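Phytoene synthase (Enterococcus hirae, PDB 5IYS) probably condenses two molecules of farnesyl diphosphate head to head with the help of magnesium, as expected of a dehydrosqualene synthase. Local coordinates at residues A[14-19]-A[45-50]; A[49-54]-A[87-92]; A[120-125]-A[184-189]. All blocks are in the same frame, centred on the assembly; numbering follows the deposited sequence.

Overall arrangement
The chain is mainly helical, with no strand, and the three contacts follow its course. Contact 1 packs helix 13-26 on helix 39-60; contact 2 takes up helix 39-60 where contact 1 leaves it, shares Tyr49 and Ala50 with it, and adds helix 87-98. Their centres lie about 6 Å apart, and a salt bridge between Asp15 and Arg90 joins them directly. Both touch the two bound farnesyl thiodiphosphates. Contact 3, between 120-125 and 184-189, lies across the chain's centre, about 34 Å from contact 1 and 31 Å from contact 2, centre to centre. The first two back a pocket wall; the third ties two helix starts together, and its Tyr184 comes near a magnesium ion.

Contact 1. Residues A[14-19]-A[45-50]; sequences KDFAYC and VYAVYA. With FPS (S-[(2E,6E)-3,7,11-trimethyldodeca-2,6,10-trienyl] trihydrogen thiodiphosphate), chain H; FPS (S-[(2E,6E)-3,7,11-trimethyldodeca-2,6,10-trienyl] trihydrogen thiodiphosphate), chain G.
Tyr49 OH is gripped from two directions: it donates a very short bond of 2.5 Å to O1A of the chain G farnesyl thiodiphosphate and accepts one from Arg53 NE, a turn further along its own helix. O1A lies at the edge of the Tyr49 ring, near its plane. The ring atom CD2 of Tyr49 and CG1 of Val48 touch the hydrocarbon tail of the chain H molecule. A tyrosine suits this place because its ring lines the tail while its hydroxyl holds a phosphate oxygen.

Toward helix 13-26 the contact is apolar, and Cys19 carries most of it. Its SG stands anti to the carbonyl carbon (chi1 -55°), and the sulfur lies over the backbone of Ala47, Cys19 SG to Ala47 CA 3.7 Å. From there it also reaches the methyl of Ala50, Cys19 SG to Ala50 CB 3.8 Å, while Cys19 CB rests 3.5 Å from Tyr46 O. Two alanines suit this face because their short side chains let a thiol nestle against the main chain; the axes of 14-19 and 45-50 approach to 8.6 Å and cross at 61°. Phe16, nearly one turn before Cys19, brings its ring atom CE1 to within 4.2 Å of Ala47 CB. Tyr46 contributes mainly CB here; its ring leads away and meets that of Tyr31.

This part of helix 39-60 thus has helix 13-26 on one side and the farnesyl tail on another, with Phe16 also resting on Ala91 and Val94 of helix 87-98 and Val48 on helix 125-143.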
loop_
_atom_site.group_PDB
_atom_site.type_symbol
_atom_site.label_atom_id
_atom_site.label_comp_id
_atom_site.label_asym_id
_atom_site.label_seq_id
_atom_site.Cartn_x
_atom_site.Cartn_y
_atom_site.Cartn_z
ATOM N N LYS A 14 -20.402 -9.374 -11.691
ATOM C CA LYS A 14 -19.291 -9.435 -12.637
ATOM C C LYS A 14 -18.263 -8.337 -12.426
ATOM O O LYS A 14 -17.079 -8.537 -12.654
ATOM C CB LYS A 14 -19.780 -9.397 -14.082
ATOM C CG LYS A 14 -20.402 -10.738 -14.552
ATOM C CD LYS A 14 -20.778 -10.669 -16.039
ATOM C CE LYS A 14 -22.044 -11.468 -16.334
ATOM N NZ LYS A 14 -21.808 -12.946 -16.344
ATOM N N ASP A 15 -18.724 -7.133 -12.111
ATOM C CA ASP A 15 -17.787 -6.057 -11.809
ATOM C C ASP A 15 -16.932 -6.354 -10.578
ATOM O O ASP A 15 -15.725 -6.138 -10.604
ATOM C CB ASP A 15 -18.517 -4.709 -11.699
ATOM C CG ASP A 15 -19.309 -4.389 -12.963
ATOM O OD1 ASP A 15 -18.836 -4.714 -14.075
ATOM O OD2 ASP A 15 -20.458 -3.933 -12.847
ATOM N N PHE A 16 -17.545 -6.843 -9.502
ATOM C CA PHE A 16 -16.768 -7.251 -8.331
ATOM C C PHE A 16 -15.859 -8.431 -8.641
ATOM O O PHE A 16 -14.715 -8.460 -8.212
ATOM C CB PHE A 16 -17.689 -7.574 -7.157
ATOM C CG PHE A 16 -18.149 -6.345 -6.426
ATOM C CD1 PHE A 16 -17.209 -5.510 -5.835
ATOM C CD2 PHE A 16 -19.474 -5.922 -6.511
ATOM C CE1 PHE A 16 -17.621 -4.362 -5.157
ATOM C CE2 PHE A 16 -19.879 -4.700 -5.913
ATOM C CZ PHE A 16 -18.936 -3.897 -5.299
ATOM N N ALA A 17 -16.313 -9.332 -9.513
ATOM C CA ALA A 17 -15.445 -10.450 -9.952
ATOM C C ALA A 17 -14.260 -9.923 -10.731
ATOM O O ALA A 17 -13.126 -10.374 -10.536
ATOM C CB ALA A 17 -16.216 -11.490 -10.779
ATOM N N TYR A 18 -14.502 -8.921 -11.571
ATOM C CA TYR A 18 -13.415 -8.295 -12.296
ATOM C C TYR A 18 -12.332 -7.773 -11.351
ATOM O O TYR A 18 -11.128 -7.997 -11.552
ATOM C CB TYR A 18 -13.962 -7.176 -13.177
ATOM C CG TYR A 18 -12.899 -6.355 -13.845
ATOM C CD1 TYR A 18 -12.456 -6.667 -15.129
ATOM C CD2 TYR A 18 -12.383 -5.233 -13.228
ATOM C CE1 TYR A 18 -11.502 -5.891 -15.757
ATOM C CE2 TYR A 18 -11.431 -4.449 -13.845
ATOM C CZ TYR A 18 -11.008 -4.774 -15.113
ATOM O OH TYR A 18 -10.049 -3.975 -15.699
ATOM N N CYS A 19 -12.760 -6.998 -10.352
ATOM C CA CYS A 19 -11.835 -6.530 -9.321
ATOM C C CYS A 19 -11.161 -7.641 -8.507
ATOM O O CYS A 19 -9.965 -7.564 -8.239
ATOM C CB CYS A 19 -12.536 -5.521 -8.393
ATOM S SG CYS A 19 -13.278 -4.104 -9.262
ATOM N N VAL A 45 -12.948 -3.915 -0.658
ATOM C CA VAL A 45 -11.502 -3.702 -0.713
ATOM C C VAL A 45 -10.964 -4.013 -2.108
ATOM O O VAL A 45 -10.033 -3.352 -2.580
ATOM C CB VAL A 45 -10.767 -4.591 0.298
ATOM C CG1 VAL A 45 -9.245 -4.431 0.138
ATOM C CG2 VAL A 45 -11.139 -4.181 1.786
ATOM N N TYR A 46 -11.405 -5.123 -2.694
ATOM C CA TYR A 46 -10.883 -5.476 -4.018
ATOM C C TYR A 46 -11.158 -4.378 -5.043
ATOM O O TYR A 46 -10.370 -4.183 -5.955
ATOM C CB TYR A 46 -11.505 -6.812 -4.469
ATOM C CG TYR A 46 -11.351 -7.966 -3.491
ATOM C CD1 TYR A 46 -10.292 -8.027 -2.600
ATOM C CD2 TYR A 46 -12.208 -9.073 -3.568
ATOM C CE1 TYR A 46 -10.171 -9.118 -1.680
ATOM C CE2 TYR A 46 -12.037 -10.181 -2.734
ATOM C CZ TYR A 46 -11.056 -10.174 -1.769
ATOM O OH TYR A 46 -10.959 -11.277 -0.945
ATOM N N ALA A 47 -12.341 -3.768 -4.999
ATOM C CA ALA A 47 -12.633 -2.662 -5.896
ATOM C C ALA A 47 -11.627 -1.532 -5.688
ATOM O O ALA A 47 -11.232 -0.870 -6.647
ATOM C CB ALA A 47 -14.092 -2.147 -5.668
ATOM N N VAL A 48 -11.355 -1.197 -4.427
ATOM C CA VAL A 48 -10.411 -0.112 -4.135
ATOM C C VAL A 48 -9.007 -0.479 -4.593
ATOM O O VAL A 48 -8.341 0.334 -5.227
ATOM C CB VAL A 48 -10.319 0.153 -2.595
ATOM C CG1 VAL A 48 -9.149 1.112 -2.298
ATOM C CG2 VAL A 48 -11.628 0.765 -2.143
ATOM N N TYR A 49 -8.635 -1.742 -4.413
ATOM C CA TYR A 49 -7.369 -2.254 -4.931
ATOM C C TYR A 49 -7.264 -2.057 -6.449
ATOM O O TYR A 49 -6.239 -1.576 -6.962
ATOM C CB TYR A 49 -7.224 -3.754 -4.634
ATOM C CG TYR A 49 -5.887 -4.290 -5.096
ATOM C CD1 TYR A 49 -5.707 -4.715 -6.420
ATOM C CD2 TYR A 49 -4.763 -4.164 -4.283
ATOM C CE1 TYR A 49 -4.429 -5.050 -6.880
ATOM C CE2 TYR A 49 -3.502 -4.515 -4.728
ATOM C CZ TYR A 49 -3.348 -4.953 -6.034
ATOM O OH TYR A 49 -2.086 -5.282 -6.499
ATOM N N ALA A 50 -8.327 -2.438 -7.151
ATOM C CA ALA A 50 -8.393 -2.274 -8.608
ATOM C C ALA A 50 -8.149 -0.829 -9.057
ATOM O O ALA A 50 -7.523 -0.591 -10.089
ATOM C CB ALA A 50 -9.751 -2.773 -9.134
HETATM C C1 FPS H . 2.822 -0.300 -4.834
HETATM S S1 FPS H . 4.311 0.550 -4.412
HETATM C C2 FPS H . 1.823 0.686 -5.387
HETATM C C3 FPS H . 1.191 1.628 -4.665
HETATM C C4 FPS H . 1.476 1.893 -3.211
HETATM C C5 FPS H . 0.179 2.496 -5.379
HETATM C C6 FPS H . -1.117 1.736 -5.659
HETATM C C7 FPS H . -1.590 0.995 -4.420
HETATM C C8 FPS H . -1.981 -0.286 -4.481
HETATM C C10 FPS H . -2.374 -0.946 -3.180
HETATM C C9 FPS H . -1.933 -1.059 -5.772
HETATM C C11 FPS H . -3.853 -0.844 -2.883
HETATM C C12 FPS H . -4.060 -1.907 -1.812
HETATM C C13 FPS H . -5.235 -2.147 -1.202
HETATM C C14 FPS H . -6.494 -1.397 -1.513
HETATM C C15 FPS H . -5.279 -3.210 -0.149
HETATM P PA FPS H . 5.343 0.288 -6.154
HETATM O O1A FPS H . 4.597 0.923 -7.268
HETATM O O2A FPS H . 6.780 0.999 -6.006
HETATM O O3A FPS H . 5.707 -1.287 -6.263
HETATM P PB FPS H . 5.130 -2.367 -7.283
HETATM O O1B FPS H . 6.317 -2.800 -8.101
HETATM O O2B FPS H . 4.059 -1.828 -8.206
HETATM O O3B FPS H . 4.555 -3.486 -6.442
HETATM C C1 FPS G . 1.808 -2.619 -2.061
HETATM S S1 FPS G . 0.652 -2.915 -3.347
HETATM C C2 FPS G . 1.053 -1.662 -1.157
HETATM C C3 FPS G . 1.621 -0.657 -0.468
HETATM C C4 FPS G . 3.102 -0.427 -0.527
HETATM C C5 FPS G . 0.793 0.256 0.415
HETATM C C6 FPS G . -0.705 -0.046 0.435
HETATM C C7 FPS G . -1.323 0.663 1.624
HETATM C C8 FPS G . -2.323 0.122 2.342
HETATM C C10 FPS G . -2.940 0.978 3.426
HETATM C C9 FPS G . -2.891 -1.250 2.065
HETATM C C11 FPS G . -2.875 0.225 4.758
HETATM C C12 FPS G . -3.644 0.968 5.838
HETATM C C13 FPS G . -4.935 0.731 6.165
HETATM C C14 FPS G . -5.581 1.513 7.280
HETATM C C15 FPS G . -5.755 -0.325 5.471
HETATM P PA FPS G . 1.092 -4.647 -4.380
HETATM O O1A FPS G . -0.110 -5.231 -4.980
HETATM O O2A FPS G . 1.969 -4.058 -5.606
HETATM O O3A FPS G . 2.039 -5.686 -3.624
HETATM P PB FPS G . 3.636 -5.443 -3.797
HETATM O O1B FPS G . 4.182 -6.285 -4.917
HETATM O O2B FPS G . 4.178 -5.748 -2.420
HETATM O O3B FPS G . 4.002 -4.015 -4.137
#

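Contact 2. Residues A[49-54]-A[87-92]; sequences YAFCRR and PVWRAL. With FPS (S-[(2E,6E)-3,7,11-trimethyldodeca-2,6,10-trienyl] trihydrogen thiodiphosphate), chain H; FPS (S-[(2E,6E)-3,7,11-trimethyldodeca-2,6,10-trienyl] trihydrogen thiodiphosphate), chain G.
Phe51 and Trp89 meet obliquely, their six-membered rings 5.5 Å apart between centroids and their planes at 74°. The outer corner of the indole makes the touch: Trp89 CH2 is 3.6 Å from Phe51 CE2, and Trp89 CZ2 lies at the edge of the phenyl ring, in its plane. The indole N-H is used elsewhere, bonded to Gln74. Val88 spreads two methyls over helix 39-60. CG1, anti to the backbone N (chi1 175°), faces the backbone of Phe51, whereas Val88 CG2 packs 3.9 Å from Ala50 CB. The side chains of Arg54 and Val88 run antiparallel past one another; Val88 CB lies over one face of the guanidinium, and Arg54 NH2 comes 3.4 Å from Val88 CG2. A long arginine suits this place: its flat group covers an aliphatic side chain while NH1 forms a salt bridge with Asp86.

Around the helix, the bond from Arg53 NE to Tyr49 OH lies in the guanidinium plane and is nearly straight (167°). Arg53 NH1 donates to O2B of the chain H ligand, 3.2 Å away, and forms a salt bridge with Asp57. Helix 39-60 goes on to Asp56 and Asp60, which bind magnesium, in a sequence matching the aspartate-rich DDxxD pattern of the all-helical squalene/phytoene synthase fold.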
loop_
_atom_site.group_PDB
_atom_site.type_symbol
_atom_site.label_atom_id
_atom_site.label_comp_id
_atom_site.label_asym_id
_atom_site.label_seq_id
_atom_site.Cartn_x
_atom_site.Cartn_y
_atom_site.Cartn_z
ATOM N N TYR A 49 -8.635 -1.742 -4.413
ATOM C CA TYR A 49 -7.369 -2.254 -4.931
ATOM C C TYR A 49 -7.264 -2.057 -6.449
ATOM O O TYR A 49 -6.239 -1.576 -6.962
ATOM C CB TYR A 49 -7.224 -3.754 -4.634
ATOM C CG TYR A 49 -5.887 -4.290 -5.096
ATOM C CD1 TYR A 49 -5.707 -4.715 -6.420
ATOM C CD2 TYR A 49 -4.763 -4.164 -4.283
ATOM C CE1 TYR A 49 -4.429 -5.050 -6.880
ATOM C CE2 TYR A 49 -3.502 -4.515 -4.728
ATOM C CZ TYR A 49 -3.348 -4.953 -6.034
ATOM O OH TYR A 49 -2.086 -5.282 -6.499
ATOM N N ALA A 50 -8.327 -2.438 -7.151
ATOM C CA ALA A 50 -8.393 -2.274 -8.608
ATOM C C ALA A 50 -8.149 -0.829 -9.057
ATOM O O ALA A 50 -7.523 -0.591 -10.089
ATOM C CB ALA A 50 -9.751 -2.773 -9.134
ATOM N N PHE A 51 -8.815 0.119 -8.418
ATOM C CA PHE A 51 -8.603 1.525 -8.745
ATOM C C PHE A 51 -7.132 1.887 -8.537
ATOM O O PHE A 51 -6.493 2.435 -9.448
ATOM C CB PHE A 51 -9.504 2.425 -7.906
ATOM C CG PHE A 51 -9.104 3.880 -7.953
ATOM C CD1 PHE A 51 -8.108 4.354 -7.106
ATOM C CD2 PHE A 51 -9.679 4.746 -8.881
ATOM C CE1 PHE A 51 -7.722 5.707 -7.131
ATOM C CE2 PHE A 51 -9.311 6.110 -8.918
ATOM C CZ PHE A 51 -8.297 6.566 -8.069
ATOM N N CYS A 52 -6.570 1.498 -7.392
ATOM C CA CYS A 52 -5.157 1.818 -7.115
ATOM C C CYS A 52 -4.196 1.182 -8.132
ATOM O O CYS A 52 -3.204 1.787 -8.576
ATOM C CB CYS A 52 -4.786 1.363 -5.707
ATOM S SG CYS A 52 -5.631 2.302 -4.402
ATOM N N ARG A 53 -4.371 -0.118 -8.328
ATOM C CA ARG A 53 -3.511 -0.883 -9.250
ATOM C C ARG A 53 -3.545 -0.276 -10.648
ATOM O O ARG A 53 -2.500 -0.145 -11.300
ATOM C CB ARG A 53 -3.962 -2.353 -9.278
ATOM C CG ARG A 53 -3.086 -3.367 -10.035
ATOM C CD ARG A 53 -1.577 -3.098 -10.047
ATOM N NE ARG A 53 -0.901 -3.429 -8.794
ATOM C CZ ARG A 53 0.344 -3.076 -8.489
ATOM N NH1 ARG A 53 1.076 -2.344 -9.328
ATOM N NH2 ARG A 53 0.863 -3.465 -7.334
ATOM N N ARG A 54 -4.718 0.178 -11.080
ATOM C CA ARG A 54 -4.837 0.776 -12.421
ATOM C C ARG A 54 -4.078 2.092 -12.519
ATOM O O ARG A 54 -3.266 2.283 -13.440
ATOM C CB ARG A 54 -6.305 0.962 -12.844
ATOM C CG ARG A 54 -6.435 1.797 -14.115
ATOM C CD ARG A 54 -7.893 2.076 -14.515
ATOM N NE ARG A 54 -8.632 0.848 -14.772
ATOM C CZ ARG A 54 -9.944 0.799 -14.986
ATOM N NH1 ARG A 54 -10.665 1.917 -15.073
ATOM N NH2 ARG A 54 -10.515 -0.380 -15.178
ATOM N N PRO A 87 -16.194 -1.185 -15.205
ATOM C CA PRO A 87 -16.377 -2.160 -14.121
ATOM C C PRO A 87 -15.876 -1.668 -12.765
ATOM O O PRO A 87 -16.512 -1.949 -11.750
ATOM C CB PRO A 87 -15.545 -3.374 -14.549
ATOM C CG PRO A 87 -14.848 -2.993 -15.816
ATOM C CD PRO A 87 -15.435 -1.726 -16.348
ATOM N N VAL A 88 -14.683 -1.067 -12.753
ATOM C CA VAL A 88 -14.069 -0.622 -11.516
ATOM C C VAL A 88 -14.875 0.501 -10.912
ATOM O O VAL A 88 -15.191 0.474 -9.732
ATOM C CB VAL A 88 -12.599 -0.186 -11.723
ATOM C CG1 VAL A 88 -12.010 0.409 -10.430
ATOM C CG2 VAL A 88 -11.751 -1.372 -12.129
ATOM N N TRP A 89 -15.350 1.407 -11.755
ATOM C CA TRP A 89 -16.146 2.535 -11.273
ATOM C C TRP A 89 -17.547 2.118 -10.850
ATOM O O TRP A 89 -18.042 2.599 -9.830
ATOM C CB TRP A 89 -16.222 3.642 -12.339
ATOM C CG TRP A 89 -14.925 4.397 -12.461
ATOM C CD1 TRP A 89 -14.067 4.380 -13.516
ATOM C CD2 TRP A 89 -14.311 5.223 -11.453
ATOM N NE1 TRP A 89 -12.983 5.188 -13.263
ATOM C CE2 TRP A 89 -13.093 5.693 -11.985
ATOM C CE3 TRP A 89 -14.665 5.586 -10.148
ATOM C CZ2 TRP A 89 -12.266 6.584 -11.283
ATOM C CZ3 TRP A 89 -13.837 6.444 -9.432
ATOM C CH2 TRP A 89 -12.628 6.907 -9.988
ATOM N N ARG A 90 -18.104 1.104 -11.516
ATOM C CA ARG A 90 -19.423 0.580 -11.126
ATOM C C ARG A 90 -19.345 -0.153 -9.772
ATOM O O ARG A 90 -20.184 0.064 -8.872
ATOM C CB ARG A 90 -20.030 -0.340 -12.201
ATOM C CG ARG A 90 -20.630 0.432 -13.421
ATOM C CD ARG A 90 -21.319 -0.505 -14.378
ATOM N NE ARG A 90 -20.494 -1.658 -14.718
ATOM C CZ ARG A 90 -19.913 -1.845 -15.902
ATOM N NH1 ARG A 90 -20.107 -0.966 -16.870
ATOM N NH2 ARG A 90 -19.160 -2.923 -16.127
ATOM N N ALA A 91 -18.295 -0.950 -9.590
ATOM C CA ALA A 91 -18.076 -1.587 -8.275
ATOM C C ALA A 91 -17.850 -0.514 -7.211
ATOM O O ALA A 91 -18.440 -0.570 -6.126
ATOM C CB ALA A 91 -16.847 -2.534 -8.336
ATOM N N LEU A 92 -17.024 0.489 -7.520
ATOM C CA LEU A 92 -16.832 1.579 -6.563
ATOM C C LEU A 92 -18.092 2.351 -6.232
ATOM O O LEU A 92 -18.292 2.725 -5.076
ATOM C CB LEU A 92 -15.712 2.547 -6.959
ATOM C CG LEU A 92 -14.272 2.023 -6.849
ATOM C CD1 LEU A 92 -13.389 3.093 -7.486
ATOM C CD2 LEU A 92 -13.908 1.730 -5.372
HETATM C C1 FPS H . 2.822 -0.300 -4.834
HETATM S S1 FPS H . 4.311 0.550 -4.412
HETATM C C2 FPS H . 1.823 0.686 -5.387
HETATM C C3 FPS H . 1.191 1.628 -4.665
HETATM C C4 FPS H . 1.476 1.893 -3.211
HETATM C C5 FPS H . 0.179 2.496 -5.379
HETATM C C6 FPS H . -1.117 1.736 -5.659
HETATM C C7 FPS H . -1.590 0.995 -4.420
HETATM C C8 FPS H . -1.981 -0.286 -4.481
HETATM C C10 FPS H . -2.374 -0.946 -3.180
HETATM C C9 FPS H . -1.933 -1.059 -5.772
HETATM C C11 FPS H . -3.853 -0.844 -2.883
HETATM C C12 FPS H . -4.060 -1.907 -1.812
HETATM C C13 FPS H . -5.235 -2.147 -1.202
HETATM C C14 FPS H . -6.494 -1.397 -1.513
HETATM C C15 FPS H . -5.279 -3.210 -0.149
HETATM P PA FPS H . 5.343 0.288 -6.154
HETATM O O1A FPS H . 4.597 0.923 -7.268
HETATM O O2A FPS H . 6.780 0.999 -6.006
HETATM O O3A FPS H . 5.707 -1.287 -6.263
HETATM P PB FPS H . 5.130 -2.367 -7.283
HETATM O O1B FPS H . 6.317 -2.800 -8.101
HETATM O O2B FPS H . 4.059 -1.828 -8.206
HETATM O O3B FPS H . 4.555 -3.486 -6.442
HETATM C C1 FPS G . 1.808 -2.619 -2.061
HETATM S S1 FPS G . 0.652 -2.915 -3.347
HETATM C C2 FPS G . 1.053 -1.662 -1.157
HETATM C C3 FPS G . 1.621 -0.657 -0.468
HETATM C C4 FPS G . 3.102 -0.427 -0.527
HETATM C C5 FPS G . 0.793 0.256 0.415
HETATM C C6 FPS G . -0.705 -0.046 0.435
HETATM C C7 FPS G . -1.323 0.663 1.624
HETATM C C8 FPS G . -2.323 0.122 2.342
HETATM C C10 FPS G . -2.940 0.978 3.426
HETATM C C9 FPS G . -2.891 -1.250 2.065
HETATM C C11 FPS G . -2.875 0.225 4.758
HETATM C C12 FPS G . -3.644 0.968 5.838
HETATM C C13 FPS G . -4.935 0.731 6.165
HETATM C C14 FPS G . -5.581 1.513 7.280
HETATM C C15 FPS G . -5.755 -0.325 5.471
HETATM P PA FPS G . 1.092 -4.647 -4.380
HETATM O O1A FPS G . -0.110 -5.231 -4.980
HETATM O O2A FPS G . 1.969 -4.058 -5.606
HETATM O O3A FPS G . 2.039 -5.686 -3.624
HETATM P PB FPS G . 3.636 -5.443 -3.797
HETATM O O1B FPS G . 4.182 -6.285 -4.917
HETATM O O2B FPS G . 4.178 -5.748 -2.420
HETATM O O3B FPS G . 4.002 -4.015 -4.137
#

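Contact 3. Residues A[120-125]-A[184-189]; sequences KQPETR and YLTKED
Two helix N-caps meet here, Thr186 before helix 187-193 and Thr124 before helix 125-143, with the methyl CG2 of Thr186 packed on Thr124 O. The first three N-H groups of helix 187-193 are all satisfied. Thr186 OG1 sits between the backbone N and the carbonyl carbon (chi1 73°) and accepts from Asp189 N at 2.9 Å. The loop supplies the rest: Lys187 N donates to Pro122 O at 3.1 Å, and Glu188 N to Glu123 O, also 3.1 Å. Proline suits its place, since its restricted phi (-58°) fixes the loop's direction and its ring packs on the other segment, Pro122 CG to Tyr184 O 3.0 Å.

Gln121 extends an amide whose NE2 binds Leu185 O at 2.8 Å, while the methylene CG of Lys187 packs against its CD. Lys187 then runs beside Glu123, pointing the same way, and its NZ approaches Glu123 OE2 from above the carboxylate plane at 3.0 Å. On the other flank Arg125 crosses Asp189 at about a right angle. Arg125 NE meets the syn lone pair of Asp189 OD2 at 2.6 Å with a nearly straight N-H, although the two planes are 54° apart; Arg125 NH2 adds a weak bond to Asp189 OD1 and is also hydrogen-bonded to Ser215 OG.

Helix 187-193 thus starts on Thr186 OG1 and two loop carbonyls, while Glu188 OE1 weakly accepts Arg125 N, at 3.3 Å, at the start of helix 125-143. Arg125, with a weak bond from Thr186 OG1 to Asp189 OD2 and a minor contribution from the start of its own helix, would be expected to keep Asp189 ionised.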
loop_
_atom_site.group_PDB
_atom_site.type_symbol
_atom_site.label_atom_id
_atom_site.label_comp_id
_atom_site.label_asym_id
_atom_site.label_seq_id
_atom_site.Cartn_x
_atom_site.Cartn_y
_atom_site.Cartn_z
ATOM N N LYS A 120 11.549 12.618 -8.993
ATOM C CA LYS A 120 12.669 13.268 -8.308
ATOM C C LYS A 120 12.940 12.548 -6.995
ATOM O O LYS A 120 12.008 12.243 -6.255
ATOM C CB LYS A 120 12.350 14.726 -7.977
ATOM C CG LYS A 120 11.776 15.545 -9.122
ATOM C CD LYS A 120 12.857 15.977 -10.079
ATOM C CE LYS A 120 12.263 16.770 -11.231
ATOM N NZ LYS A 120 13.319 17.077 -12.234
ATOM N N GLN A 121 14.208 12.271 -6.712
ATOM C CA GLN A 121 14.626 11.769 -5.407
ATOM C C GLN A 121 14.256 12.731 -4.284
ATOM O O GLN A 121 14.602 13.911 -4.346
ATOM C CB GLN A 121 16.148 11.574 -5.385
ATOM C CG GLN A 121 16.649 10.945 -4.093
ATOM C CD GLN A 121 18.152 10.845 -4.027
ATOM O OE1 GLN A 121 18.853 11.274 -4.947
ATOM N NE2 GLN A 121 18.661 10.331 -2.909
ATOM N N PRO A 122 13.627 12.223 -3.213
ATOM C CA PRO A 122 13.341 13.081 -2.069
ATOM C C PRO A 122 14.622 13.688 -1.523
ATOM O O PRO A 122 15.583 12.953 -1.319
ATOM C CB PRO A 122 12.790 12.098 -1.039
ATOM C CG PRO A 122 13.339 10.799 -1.430
ATOM C CD PRO A 122 13.285 10.820 -2.933
ATOM N N GLU A 123 14.598 14.962 -1.142
ATOM C CA GLU A 123 15.770 15.556 -0.514
ATOM C C GLU A 123 15.814 15.240 0.976
ATOM O O GLU A 123 16.871 14.899 1.524
ATOM C CB GLU A 123 15.844 17.068 -0.795
ATOM C CG GLU A 123 15.222 17.459 -2.141
ATOM C CD GLU A 123 16.071 18.405 -2.978
ATOM O OE1 GLU A 123 15.552 19.469 -3.375
ATOM O OE2 GLU A 123 17.237 18.068 -3.289
ATOM N N THR A 124 14.648 15.216 1.615
ATOM C CA THR A 124 14.608 14.984 3.059
ATOM C C THR A 124 13.662 13.821 3.416
ATOM O O THR A 124 12.855 13.421 2.584
ATOM C CB THR A 124 14.127 16.251 3.779
ATOM O OG1 THR A 124 12.811 16.559 3.316
ATOM C CG2 THR A 124 15.027 17.449 3.437
ATOM N N ARG A 125 13.683 13.372 4.669
ATOM C CA ARG A 125 12.710 12.396 5.152
ATOM C C ARG A 125 11.317 12.999 5.232
ATOM O O ARG A 125 10.323 12.301 5.069
ATOM C CB ARG A 125 13.110 11.864 6.526
ATOM C CG ARG A 125 14.277 10.894 6.468
ATOM C CD ARG A 125 14.134 9.767 7.477
ATOM N NE ARG A 125 15.318 8.906 7.494
ATOM C CZ ARG A 125 15.606 8.029 8.453
ATOM N NH1 ARG A 125 14.803 7.885 9.501
ATOM N NH2 ARG A 125 16.724 7.314 8.374
ATOM N N TYR A 184 14.466 6.302 -4.043
ATOM C CA TYR A 184 13.591 6.791 -2.973
ATOM C C TYR A 184 14.314 7.138 -1.672
ATOM O O TYR A 184 13.805 7.882 -0.837
ATOM C CB TYR A 184 12.476 5.760 -2.723
ATOM C CG TYR A 184 11.518 5.654 -3.891
ATOM C CD1 TYR A 184 10.450 6.540 -4.023
ATOM C CD2 TYR A 184 11.705 4.691 -4.885
ATOM C CE1 TYR A 184 9.582 6.451 -5.081
ATOM C CE2 TYR A 184 10.833 4.589 -5.951
ATOM C CZ TYR A 184 9.764 5.466 -6.033
ATOM O OH TYR A 184 8.880 5.357 -7.086
ATOM N N LEU A 185 15.453 6.510 -1.421
ATOM C CA LEU A 185 16.246 6.874 -0.251
ATOM C C LEU A 185 16.588 8.370 -0.325
ATOM O O LEU A 185 16.728 8.915 -1.419
ATOM C CB LEU A 185 17.539 6.050 -0.212
ATOM C CG LEU A 185 17.362 4.533 -0.260
ATOM C CD1 LEU A 185 18.737 3.857 -0.321
ATOM C CD2 LEU A 185 16.554 4.026 0.937
ATOM N N THR A 186 16.600 9.046 0.818
ATOM C CA THR A 186 16.705 10.490 0.802
ATOM C C THR A 186 18.143 10.948 0.589
ATOM O O THR A 186 19.106 10.258 0.945
ATOM C CB THR A 186 16.081 11.161 2.037
ATOM O OG1 THR A 186 16.906 10.955 3.190
ATOM C CG2 THR A 186 14.679 10.606 2.296
ATOM N N LYS A 187 18.285 12.071 -0.102
ATOM C CA LYS A 187 19.594 12.710 -0.185
ATOM C C LYS A 187 20.246 12.925 1.176
ATOM O O LYS A 187 21.419 12.609 1.384
ATOM C CB LYS A 187 19.492 14.002 -0.977
ATOM C CG LYS A 187 19.278 13.748 -2.446
ATOM C CD LYS A 187 19.409 15.044 -3.235
ATOM C CE LYS A 187 18.984 14.855 -4.690
ATOM N NZ LYS A 187 18.544 16.163 -5.256
ATOM N N GLU A 188 19.446 13.343 2.144
ATOM C CA GLU A 188 19.954 13.583 3.478
ATOM C C GLU A 188 20.444 12.325 4.185
ATOM O O GLU A 188 21.535 12.319 4.765
ATOM C CB GLU A 188 18.927 14.377 4.273
ATOM C CG GLU A 188 18.674 13.926 5.690
ATOM C CD GLU A 188 17.544 14.729 6.309
ATOM O OE1 GLU A 188 16.416 14.191 6.424
ATOM O OE2 GLU A 188 17.768 15.936 6.556
ATOM N N ASP A 189 19.712 11.222 4.020
ATOM C CA ASP A 189 20.159 9.935 4.535
ATOM C C ASP A 189 21.432 9.422 3.869
ATOM O O ASP A 189 22.340 8.952 4.547
ATOM C CB ASP A 189 19.031 8.904 4.462
ATOM C CG ASP A 189 18.026 9.080 5.587
ATOM O OD1 ASP A 189 18.492 9.303 6.727
ATOM O OD2 ASP A 189 16.796 8.960 5.349
#